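Hypothetical protein TM1070 (PDB 1NC7) is of unknown function but, as a metal-binding member of the Anabaena sensory rhodopsin transducer family, may take part in signal relay. Local coordinates at residues K40-S46 against L118-H124; E58-I64 against H76-P82; F66-S71 against K99-I103. All coordinates share one frame; numbering follows the deposited sequence.

How the contacts relate
All three contacts belong to an all-beta chain built on one large antiparallel sheet. Contacts 2 and 3 both use strand 60-68, pairing it with its two neighbours, 74-80 in contact 2 and 101-107 in contact 3. Their centres are about 22 Å apart, yet they touch where Ile64 CG2 lies 3.6 Å from Ile103 CG2. Along the chain their segments alternate, and both contacts are nested inside the long loop closed by contact 1. Contact 1 stands apart, its centre about 29 Å from that of contact 2 and on the opposite side of the chain's centre. Contacts 1 and 3 both reach the second subunit, so the hairpin region and the 66-71/99-103 strand pair both lie at subunit interfaces.

Contact 1 (K40-S46 against L118-H124); sequences KRGYLVS and LDVGKNH. With FMT (formic acid), chain P.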
loop_
_atom_site.group_PDB
_atom_site.type_symbol
_atom_site.label_atom_id
_atom_site.label_comp_id
_atom_site.label_asym_id
_atom_site.label_seq_id
_atom_site.Cartn_x
_atom_site.Cartn_y
_atom_site.Cartn_z
ATOM N N LYS D 40 21.370 -10.001 4.696
ATOM C CA LYS D 40 20.967 -11.353 4.338
ATOM C C LYS D 40 20.756 -12.215 5.580
ATOM O O LYS D 40 21.192 -11.861 6.675
ATOM C CB LYS D 40 22.021 -11.995 3.431
ATOM C CG LYS D 40 23.417 -12.034 4.026
ATOM C CD LYS D 40 24.419 -12.612 3.038
ATOM C CE LYS D 40 25.823 -12.624 3.618
ATOM N NZ LYS D 40 25.900 -13.443 4.859
ATOM N N ARG D 41 20.065 -13.336 5.399
ATOM C CA ARG D 41 19.804 -14.280 6.479
ATOM C C ARG D 41 19.531 -15.648 5.871
ATOM O O ARG D 41 18.524 -15.842 5.187
ATOM C CB ARG D 41 18.595 -13.858 7.317
ATOM C CG ARG D 41 18.279 -14.865 8.420
ATOM C CD ARG D 41 16.968 -14.584 9.129
ATOM N NE ARG D 41 17.001 -13.337 9.884
ATOM C CZ ARG D 41 16.096 -12.995 10.795
ATOM N NH1 ARG D 41 15.083 -13.807 11.068
ATOM N NH2 ARG D 41 16.203 -11.840 11.435
ATOM N N GLY D 42 20.431 -16.594 6.121
ATOM C CA GLY D 42 20.259 -17.927 5.579
ATOM C C GLY D 42 20.244 -17.926 4.062
ATOM O O GLY D 42 21.177 -17.433 3.426
ATOM N N TYR D 43 19.180 -18.473 3.484
ATOM C CA TYR D 43 19.037 -18.543 2.032
ATOM C C TYR D 43 18.548 -17.227 1.435
ATOM O O TYR D 43 18.682 -16.995 0.233
ATOM C CB TYR D 43 18.046 -19.649 1.653
ATOM C CG TYR D 43 18.525 -21.065 1.896
ATOM C CD1 TYR D 43 17.667 -22.147 1.698
ATOM C CD2 TYR D 43 19.834 -21.329 2.300
ATOM C CE1 TYR D 43 18.100 -23.456 1.892
ATOM C CE2 TYR D 43 20.279 -22.636 2.496
ATOM C CZ TYR D 43 19.405 -23.692 2.288
ATOM O OH TYR D 43 19.835 -24.988 2.469
ATOM N N LEU D 44 17.986 -16.369 2.279
ATOM C CA LEU D 44 17.444 -15.095 1.822
ATOM C C LEU D 44 18.399 -13.910 1.832
ATOM O O LEU D 44 19.274 -13.793 2.689
ATOM C CB LEU D 44 16.212 -14.723 2.654
ATOM C CG LEU D 44 15.012 -15.671 2.654
ATOM C CD1 LEU D 44 13.945 -15.118 3.585
ATOM C CD2 LEU D 44 14.465 -15.822 1.244
ATOM N N VAL D 45 18.211 -13.029 0.860
ATOM C CA VAL D 45 18.995 -11.810 0.749
ATOM C C VAL D 45 17.959 -10.703 0.595
ATOM O O VAL D 45 16.874 -10.937 0.060
ATOM C CB VAL D 45 19.918 -11.819 -0.494
ATOM C CG1 VAL D 45 20.944 -12.938 -0.378
ATOM C CG2 VAL D 45 19.090 -11.985 -1.757
ATOM N N SER D 46 18.271 -9.515 1.094
ATOM C CA SER D 46 17.354 -8.390 0.974
ATOM C C SER D 46 17.151 -8.122 -0.511
ATOM O O SER D 46 18.075 -8.262 -1.310
ATOM C CB SER D 46 17.937 -7.151 1.651
ATOM O OG SER D 46 18.035 -7.342 3.050
ATOM N N LEU D 118 11.871 -6.720 0.683
ATOM C CA LEU D 118 12.217 -7.560 1.819
ATOM C C LEU D 118 13.540 -6.998 2.330
ATOM O O LEU D 118 14.540 -6.979 1.608
ATOM C CB LEU D 118 12.427 -9.022 1.415
ATOM C CG LEU D 118 13.022 -9.872 2.549
ATOM C CD1 LEU D 118 12.003 -10.026 3.673
ATOM C CD2 LEU D 118 13.434 -11.235 2.016
ATOM N N ASP D 119 13.532 -6.516 3.567
ATOM C CA ASP D 119 14.729 -5.967 4.183
ATOM C C ASP D 119 15.039 -6.955 5.298
ATOM O O ASP D 119 14.308 -7.031 6.287
ATOM C CB ASP D 119 14.439 -4.584 4.768
ATOM C CG ASP D 119 15.697 -3.839 5.166
ATOM O OD1 ASP D 119 16.741 -4.492 5.383
ATOM O OD2 ASP D 119 15.633 -2.595 5.273
ATOM N N VAL D 120 16.108 -7.720 5.127
ATOM C CA VAL D 120 16.465 -8.727 6.111
ATOM C C VAL D 120 17.927 -8.656 6.521
ATOM O O VAL D 120 18.772 -8.161 5.781
ATOM C CB VAL D 120 16.153 -10.139 5.559
ATOM C CG1 VAL D 120 17.025 -10.423 4.344
ATOM C CG2 VAL D 120 16.372 -11.188 6.637
ATOM N N GLY D 121 18.208 -9.149 7.721
ATOM C CA GLY D 121 19.564 -9.159 8.231
ATOM C C GLY D 121 19.621 -10.163 9.360
ATOM O O GLY D 121 18.631 -10.842 9.634
ATOM N N LYS D 122 20.767 -10.269 10.020
ATOM C CA LYS D 122 20.891 -11.214 11.117
ATOM C C LYS D 122 19.886 -10.909 12.221
ATOM O O LYS D 122 19.358 -11.823 12.854
ATOM C CB LYS D 122 22.308 -11.184 11.695
ATOM C CG LYS D 122 22.508 -12.157 12.847
ATOM C CD LYS D 122 23.952 -12.197 13.311
ATOM C CE LYS D 122 24.124 -13.202 14.439
ATOM N NZ LYS D 122 23.644 -14.553 14.039
ATOM N N ASN D 123 19.607 -9.623 12.433
ATOM C CA ASN D 123 18.686 -9.213 13.488
ATOM C C ASN D 123 17.410 -8.470 13.078
ATOM O O ASN D 123 16.849 -7.724 13.880
ATOM C CB ASN D 123 19.437 -8.379 14.530
ATOM C CG ASN D 123 20.464 -9.192 15.298
ATOM O OD1 ASN D 123 21.413 -9.722 14.720
ATOM N ND2 ASN D 123 20.276 -9.296 16.607
ATOM N N HIS D 124 16.963 -8.653 11.839
ATOM C CA HIS D 124 15.717 -8.028 11.388
ATOM C C HIS D 124 15.165 -8.732 10.155
ATOM O O HIS D 124 15.894 -9.412 9.435
ATOM C CB HIS D 124 15.891 -6.525 11.109
ATOM C CG HIS D 124 16.636 -6.215 9.849
ATOM N ND1 HIS D 124 18.012 -6.247 9.767
ATOM C CD2 HIS D 124 16.195 -5.844 8.624
ATOM C CE1 HIS D 124 18.385 -5.907 8.546
ATOM N NE2 HIS D 124 17.302 -5.657 7.832
HETATM C C FMT P . 13.168 -10.155 12.789
HETATM O O1 FMT P . 12.377 -9.711 13.647
HETATM O O2 FMT P . 14.010 -11.042 13.035
#
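Val120, Arg41 and Ser46 bury the most surface where the small hairpin 40-46 lies against the end of strand 110-121. Arg41 holds Gly121 O side-on: NE is 3.0 Å and NH2 3.2 Å from that Gly121 oxygen. The oxygen lies near the guanidinium plane, whereas the two donors approach it from opposite faces of the carbonyl plane. Arg41 NH2 also gives a nearly straight bond (166°) to O2 of a formic acid molecule, probably from the crystallisation liquor, 2.8 Å away, and NH1 binds Asn123 O of the third subunit. With CG anti to the backbone N (chi1 178°), the root of Arg41 passes across Val120, CB 3.5 Å from Val120 CG2, before the chain bends at chi3 toward Gly121 O. The other branch, Val120 CG1, is 3.5 Å from Ser46 OG. Ser46 OG accepts the Val120 N-H, 2.9 Å from Val120 N at 168°, and also bonds to Gly39 O. A type II' turn from Arg41 to Leu44 folds the hairpin back. Leu118 and Asp119 touch Leu127 and Thr126, residues seen to bind magnesium ions in this protein. Side-chain grips on backbone atoms thus flank a valine, and one guanidinium links the hairpin to subunit assembly.

Contact 2 (E58-I64 against H76-P82); sequences ETAKIRI and HEVEISP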
loop_
_atom_site.group_PDB
_atom_site.type_symbol
_atom_site.label_atom_id
_atom_site.label_comp_id
_atom_site.label_asym_id
_atom_site.label_seq_id
_atom_site.Cartn_x
_atom_site.Cartn_y
_atom_site.Cartn_z
ATOM N N GLU D 58 -2.116 -11.321 -25.399
ATOM C CA GLU D 58 -0.870 -11.067 -26.108
ATOM C C GLU D 58 0.278 -10.867 -25.133
ATOM O O GLU D 58 0.088 -10.353 -24.028
ATOM C CB GLU D 58 -1.006 -9.842 -27.018
ATOM C CG GLU D 58 -1.905 -10.080 -28.223
ATOM C CD GLU D 58 -1.988 -8.882 -29.150
ATOM O OE1 GLU D 58 -2.674 -8.985 -30.191
ATOM O OE2 GLU D 58 -1.371 -7.839 -28.842
ATOM N N THR D 59 1.467 -11.291 -25.546
ATOM C CA THR D 59 2.659 -11.160 -24.723
ATOM C C THR D 59 2.956 -9.687 -24.475
ATOM O O THR D 59 2.845 -8.854 -25.376
ATOM C CB THR D 59 3.879 -11.815 -25.409
ATOM O OG1 THR D 59 3.665 -13.229 -25.512
ATOM C CG2 THR D 59 5.152 -11.555 -24.614
ATOM N N ALA D 60 3.329 -9.369 -23.241
ATOM C CA ALA D 60 3.643 -7.999 -22.886
ATOM C C ALA D 60 5.146 -7.771 -22.936
ATOM O O ALA D 60 5.922 -8.540 -22.370
ATOM C CB ALA D 60 3.116 -7.685 -21.489
ATOM N N LYS D 61 5.545 -6.723 -23.648
ATOM C CA LYS D 61 6.947 -6.343 -23.754
ATOM C C LYS D 61 7.041 -5.102 -22.879
ATOM O O LYS D 61 6.419 -4.075 -23.165
ATOM C CB LYS D 61 7.305 -6.019 -25.203
ATOM C CG LYS D 61 7.154 -7.205 -26.144
ATOM C CD LYS D 61 7.487 -6.823 -27.576
ATOM C CE LYS D 61 7.315 -8.006 -28.517
ATOM N NZ LYS D 61 7.616 -7.636 -29.929
ATOM N N ILE D 62 7.815 -5.206 -21.809
ATOM C CA ILE D 62 7.928 -4.115 -20.862
ATOM C C ILE D 62 9.322 -3.517 -20.739
ATOM O O ILE D 62 10.310 -4.232 -20.577
ATOM C CB ILE D 62 7.456 -4.594 -19.476
ATOM C CG1 ILE D 62 6.096 -5.286 -19.613
ATOM C CG2 ILE D 62 7.322 -3.422 -18.533
ATOM C CD1 ILE D 62 5.586 -5.901 -18.334
ATOM N N ARG D 63 9.378 -2.192 -20.834
ATOM C CA ARG D 63 10.620 -1.443 -20.705
ATOM C C ARG D 63 10.605 -0.856 -19.297
ATOM O O ARG D 63 9.706 -0.088 -18.948
ATOM C CB ARG D 63 10.669 -0.320 -21.746
ATOM C CG ARG D 63 11.875 0.592 -21.624
ATOM C CD ARG D 63 11.920 1.604 -22.758
ATOM N NE ARG D 63 10.710 2.418 -22.815
ATOM C CZ ARG D 63 10.504 3.391 -23.697
ATOM N NH1 ARG D 63 11.431 3.677 -24.602
ATOM N NH2 ARG D 63 9.370 4.078 -23.677
ATOM N N ILE D 64 11.589 -1.238 -18.488
ATOM C CA ILE D 64 11.672 -0.773 -17.108
ATOM C C ILE D 64 12.795 0.239 -16.938
ATOM O O ILE D 64 13.968 -0.098 -17.090
ATOM C CB ILE D 64 11.935 -1.942 -16.141
ATOM C CG1 ILE D 64 10.930 -3.070 -16.397
ATOM C CG2 ILE D 64 11.828 -1.452 -14.701
ATOM C CD1 ILE D 64 11.203 -4.328 -15.604
ATOM N N HIS D 76 15.988 -1.572 -18.452
ATOM C CA HIS D 76 15.973 -3.016 -18.627
ATOM C C HIS D 76 14.701 -3.403 -19.367
ATOM O O HIS D 76 13.769 -2.602 -19.474
ATOM C CB HIS D 76 16.010 -3.732 -17.275
ATOM C CG HIS D 76 17.353 -3.717 -16.618
ATOM N ND1 HIS D 76 17.843 -2.621 -15.941
ATOM C CD2 HIS D 76 18.320 -4.662 -16.555
ATOM C CE1 HIS D 76 19.055 -2.893 -15.488
ATOM N NE2 HIS D 76 19.366 -4.124 -15.847
ATOM N N GLU D 77 14.666 -4.631 -19.873
ATOM C CA GLU D 77 13.512 -5.126 -20.612
ATOM C C GLU D 77 13.133 -6.528 -20.154
ATOM O O GLU D 77 13.995 -7.341 -19.825
ATOM C CB GLU D 77 13.826 -5.170 -22.112
ATOM C CG GLU D 77 14.132 -3.823 -22.751
ATOM C CD GLU D 77 12.884 -3.016 -23.056
ATOM O OE1 GLU D 77 13.017 -1.898 -23.600
ATOM O OE2 GLU D 77 11.770 -3.499 -22.760
ATOM N N VAL D 78 11.833 -6.799 -20.129
ATOM C CA VAL D 78 11.326 -8.114 -19.752
ATOM C C VAL D 78 10.073 -8.392 -20.569
ATOM O O VAL D 78 9.473 -7.477 -21.139
ATOM C CB VAL D 78 10.954 -8.202 -18.245
ATOM C CG1 VAL D 78 12.153 -7.840 -17.385
ATOM C CG2 VAL D 78 9.767 -7.299 -17.938
ATOM N N GLU D 79 9.690 -9.660 -20.643
ATOM C CA GLU D 79 8.491 -10.042 -21.375
ATOM C C GLU D 79 7.667 -10.976 -20.505
ATOM O O GLU D 79 8.214 -11.752 -19.722
ATOM C CB GLU D 79 8.851 -10.746 -22.685
ATOM C CG GLU D 79 9.701 -9.909 -23.625
ATOM C CD GLU D 79 9.867 -10.550 -24.989
ATOM O OE1 GLU D 79 10.185 -11.757 -25.045
ATOM O OE2 GLU D 79 9.687 -9.844 -26.004
ATOM N N ILE D 80 6.349 -10.889 -20.635
ATOM C CA ILE D 80 5.455 -11.741 -19.862
ATOM C C ILE D 80 4.362 -12.283 -20.767
ATOM O O ILE D 80 3.613 -11.523 -21.378
ATOM C CB ILE D 80 4.816 -10.969 -18.703
ATOM C CG1 ILE D 80 5.912 -10.343 -17.844
ATOM C CG2 ILE D 80 3.959 -11.911 -17.862
ATOM C CD1 ILE D 80 5.395 -9.554 -16.681
ATOM N N SER D 81 4.286 -13.606 -20.844
ATOM C CA SER D 81 3.307 -14.283 -21.683
ATOM C C SER D 81 1.878 -14.099 -21.181
ATOM O O SER D 81 1.652 -13.701 -20.038
ATOM C CB SER D 81 3.644 -15.772 -21.760
ATOM O OG SER D 81 4.969 -15.962 -22.232
ATOM N N PRO D 82 0.891 -14.377 -22.044
ATOM C CA PRO D 82 -0.525 -14.244 -21.694
ATOM C C PRO D 82 -0.916 -15.087 -20.481
ATOM O O PRO D 82 -0.469 -16.225 -20.337
ATOM C CB PRO D 82 -1.235 -14.709 -22.963
ATOM C CG PRO D 82 -0.286 -14.308 -24.043
ATOM C CD PRO D 82 1.044 -14.725 -23.469
#
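Ile62 and Ile64 share one first torsion, CG1 anti to the carbonyl carbon (chi1 near -50° in both), and with chi2 also anti their CG1-CD1 arms extend toward Ile80 and Val78 on the partner strand of a beta hairpin. Ile62 CD1 lies 4.0 Å from Ile80 CD1, while Ile64 CD1 is 4.0 Å from Val78 CG2. The same valine methyl, Val78 CG2, also rests 3.9 Å from Ile62 CB, so one methyl touches both isoleucines. The strands 60-64 and 76-80 run antiparallel, their axes at 156°. Ala60 with Ile80, Ile62 with Val78 and Ile64 with His76 are hydrogen-bonded pairs, each closed by two backbone bonds; at the middle pair Ile62 N is 2.9 Å from Val78 O. The apolar face packs on Ile52 of strand 47-54 and on Leu86 and Leu88 of strand 84-89. Because 74-80 and 84-89 are the outermost strands of the sheet, this meeting is consistent with the sheet curling so that its two edge strands face each other across the apolar core.

The other face carries charge. A bend at chi2 (-79°) turns the Glu77 carboxylate back alongside Arg63, with Glu77 OE1 3.4 Å from Arg63 CG. Arg63 NE, by contrast, remains 5.0 Å from Glu77 OE1, and the guanidinium makes its salt bridge through NH2 to Glu106. Lys61 and Glu79 also lie side by side, the carboxylate meeting the aliphatic part of the lysine. Where the strands give way to loop, Thr59 OG1 sits 3.6 Å from Pro82 CD.

Contact 3 (F66-S71 against K99-I103); sequences FLFEDS and KPYSI
Leu67 and Ser102 form the hydrogen-bonded pair of this antiparallel strand contact: Leu67 N is 2.9 Å from Ser102 O, and in return Ser102 N is 2.8 Å from Leu67 O. Past the strand end, Lys99 NZ donates to Ser71 OG at 3.0 Å. Where the next backbone pair would follow, a water joins Glu69 N, from which it accepts at 3.0 Å, to Pro100 O, to which it donates at 2.7 Å.

The extended Lys99 chain crosses Phe68 at about a right angle and brings its ammonium over the ring face, NZ 4.7 Å from the Phe68 ring centroid and 21° off the normal, a cation-pi contact. Phe68 CE1 also packs against Tyr101 CB. The Tyr101 ring takes the position between the backbone N and the carbonyl carbon (chi1 62°), where it points the same way as Phe66. There the edge of Phe66 is directed at the face of Tyr101 in an offset edge-to-face pair, centroids of the two rings 5.5 Å apart and planes at 72°. Phe66 CD1 comes to 3.7 Å from Tyr101 CD1, while its CE1 leans on Ile103 CG1.

The opposite face, with Leu67 and Ser102, packs against Met83 and Met53 of the second subunit. The chemistry implies a division of labour: Phe66 and Tyr101 pack with Ile103 and with Ile95, Ile36 and Leu90 of their own chain, the Lys99 ammonium gives a hydrogen bond to a hydroxyl and lies over an aromatic face, and two polar side chains reach the second subunit, Glu69 OE2 through His87 N and Ser102 OG, also bonded to Pro32 O, through Ser85 OG.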
loop_
_atom_site.group_PDB
_atom_site.type_symbol
_atom_site.label_atom_id
_atom_site.label_comp_id
_atom_site.label_asym_id
_atom_site.label_seq_id
_atom_site.Cartn_x
_atom_site.Cartn_y
_atom_site.Cartn_z
ATOM N N PHE D 66 14.921 2.848 -14.565
ATOM C CA PHE D 66 15.320 3.139 -13.195
ATOM C C PHE D 66 15.905 4.545 -13.146
ATOM O O PHE D 66 16.847 4.858 -13.882
ATOM C CB PHE D 66 16.363 2.120 -12.727
ATOM C CG PHE D 66 15.830 0.722 -12.610
ATOM C CD1 PHE D 66 15.259 0.277 -11.423
ATOM C CD2 PHE D 66 15.867 -0.139 -13.700
ATOM C CE1 PHE D 66 14.731 -1.011 -11.324
ATOM C CE2 PHE D 66 15.343 -1.426 -13.613
ATOM C CZ PHE D 66 14.775 -1.861 -12.423
ATOM N N LEU D 67 15.328 5.391 -12.298
ATOM C CA LEU D 67 15.791 6.764 -12.127
ATOM C C LEU D 67 16.524 6.847 -10.796
ATOM O O LEU D 67 16.132 6.201 -9.824
ATOM C CB LEU D 67 14.610 7.738 -12.110
ATOM C CG LEU D 67 13.671 7.769 -13.315
ATOM C CD1 LEU D 67 12.608 8.831 -13.083
ATOM C CD2 LEU D 67 14.454 8.056 -14.591
ATOM N N PHE D 68 17.587 7.640 -10.752
ATOM C CA PHE D 68 18.371 7.783 -9.533
ATOM C C PHE D 68 18.382 9.226 -9.049
ATOM O O PHE D 68 17.842 10.111 -9.708
ATOM C CB PHE D 68 19.789 7.269 -9.792
ATOM C CG PHE D 68 19.826 5.816 -10.174
ATOM C CD1 PHE D 68 19.789 4.828 -9.194
ATOM C CD2 PHE D 68 19.828 5.435 -11.511
ATOM C CE1 PHE D 68 19.749 3.477 -9.542
ATOM C CE2 PHE D 68 19.788 4.087 -11.869
ATOM C CZ PHE D 68 19.747 3.107 -10.881
ATOM N N GLU D 69 18.988 9.461 -7.889
ATOM C CA GLU D 69 19.030 10.808 -7.341
ATOM C C GLU D 69 20.076 11.698 -7.997
ATOM O O GLU D 69 19.820 12.879 -8.229
ATOM C CB GLU D 69 19.282 10.766 -5.830
ATOM C CG GLU D 69 18.186 10.069 -5.034
ATOM C CD GLU D 69 18.318 10.309 -3.544
ATOM O OE1 GLU D 69 19.404 10.034 -2.993
ATOM O OE2 GLU D 69 17.336 10.775 -2.924
ATOM N N ASP D 70 21.243 11.132 -8.300
ATOM C CA ASP D 70 22.332 11.895 -8.909
ATOM C C ASP D 70 23.043 11.149 -10.028
ATOM O O ASP D 70 24.197 11.444 -10.346
ATOM C CB ASP D 70 23.360 12.282 -7.843
ATOM C CG ASP D 70 22.766 13.130 -6.740
ATOM O OD1 ASP D 70 22.280 14.241 -7.040
ATOM O OD2 ASP D 70 22.784 12.684 -5.574
ATOM N N SER D 71 22.362 10.175 -10.614
ATOM C CA SER D 71 22.922 9.395 -11.709
ATOM C C SER D 71 21.891 9.343 -12.819
ATOM O O SER D 71 20.710 9.613 -12.592
ATOM C CB SER D 71 23.245 7.970 -11.249
ATOM O OG SER D 71 24.294 7.960 -10.299
ATOM N N LYS D 99 21.274 2.101 -2.898
ATOM C CA LYS D 99 21.240 3.301 -3.719
ATOM C C LYS D 99 19.782 3.579 -4.061
ATOM O O LYS D 99 19.150 2.813 -4.787
ATOM C CB LYS D 99 22.050 3.097 -5.003
ATOM C CG LYS D 99 22.142 4.341 -5.875
ATOM C CD LYS D 99 23.024 4.104 -7.093
ATOM C CE LYS D 99 23.226 5.396 -7.876
ATOM N NZ LYS D 99 24.129 5.212 -9.043
ATOM N N PRO D 100 19.225 4.674 -3.532
ATOM C CA PRO D 100 17.825 5.001 -3.815
ATOM C C PRO D 100 17.537 5.187 -5.299
ATOM O O PRO D 100 18.361 5.717 -6.039
ATOM C CB PRO D 100 17.601 6.282 -3.014
ATOM C CG PRO D 100 18.957 6.910 -2.982
ATOM C CD PRO D 100 19.855 5.727 -2.716
ATOM N N TYR D 101 16.364 4.735 -5.724
ATOM C CA TYR D 101 15.960 4.871 -7.114
ATOM C C TYR D 101 14.440 4.865 -7.205
ATOM O O TYR D 101 13.747 4.718 -6.193
ATOM C CB TYR D 101 16.563 3.736 -7.961
ATOM C CG TYR D 101 16.122 2.331 -7.588
ATOM C CD1 TYR D 101 14.924 1.801 -8.067
ATOM C CD2 TYR D 101 16.910 1.529 -6.767
ATOM C CE1 TYR D 101 14.525 0.502 -7.737
ATOM C CE2 TYR D 101 16.520 0.233 -6.431
ATOM C CZ TYR D 101 15.332 -0.272 -6.918
ATOM O OH TYR D 101 14.953 -1.553 -6.582
ATOM N N SER D 102 13.932 5.078 -8.412
ATOM C CA SER D 102 12.497 5.064 -8.670
ATOM C C SER D 102 12.313 4.275 -9.950
ATOM O O SER D 102 13.242 4.160 -10.752
ATOM C CB SER D 102 11.945 6.477 -8.842
ATOM O OG SER D 102 12.010 7.195 -7.625
ATOM N N ILE D 103 11.115 3.735 -10.146
ATOM C CA ILE D 103 10.838 2.913 -11.315
ATOM C C ILE D 103 9.674 3.388 -12.169
ATOM O O ILE D 103 8.611 3.721 -11.655
ATOM C CB ILE D 103 10.489 1.461 -10.896
ATOM C CG1 ILE D 103 11.601 0.870 -10.031
ATOM C CG2 ILE D 103 10.254 0.601 -12.133
ATOM C CD1 ILE D 103 11.241 -0.482 -9.434
HETATM O O HOH W 1 20.377 7.430 -6.205
#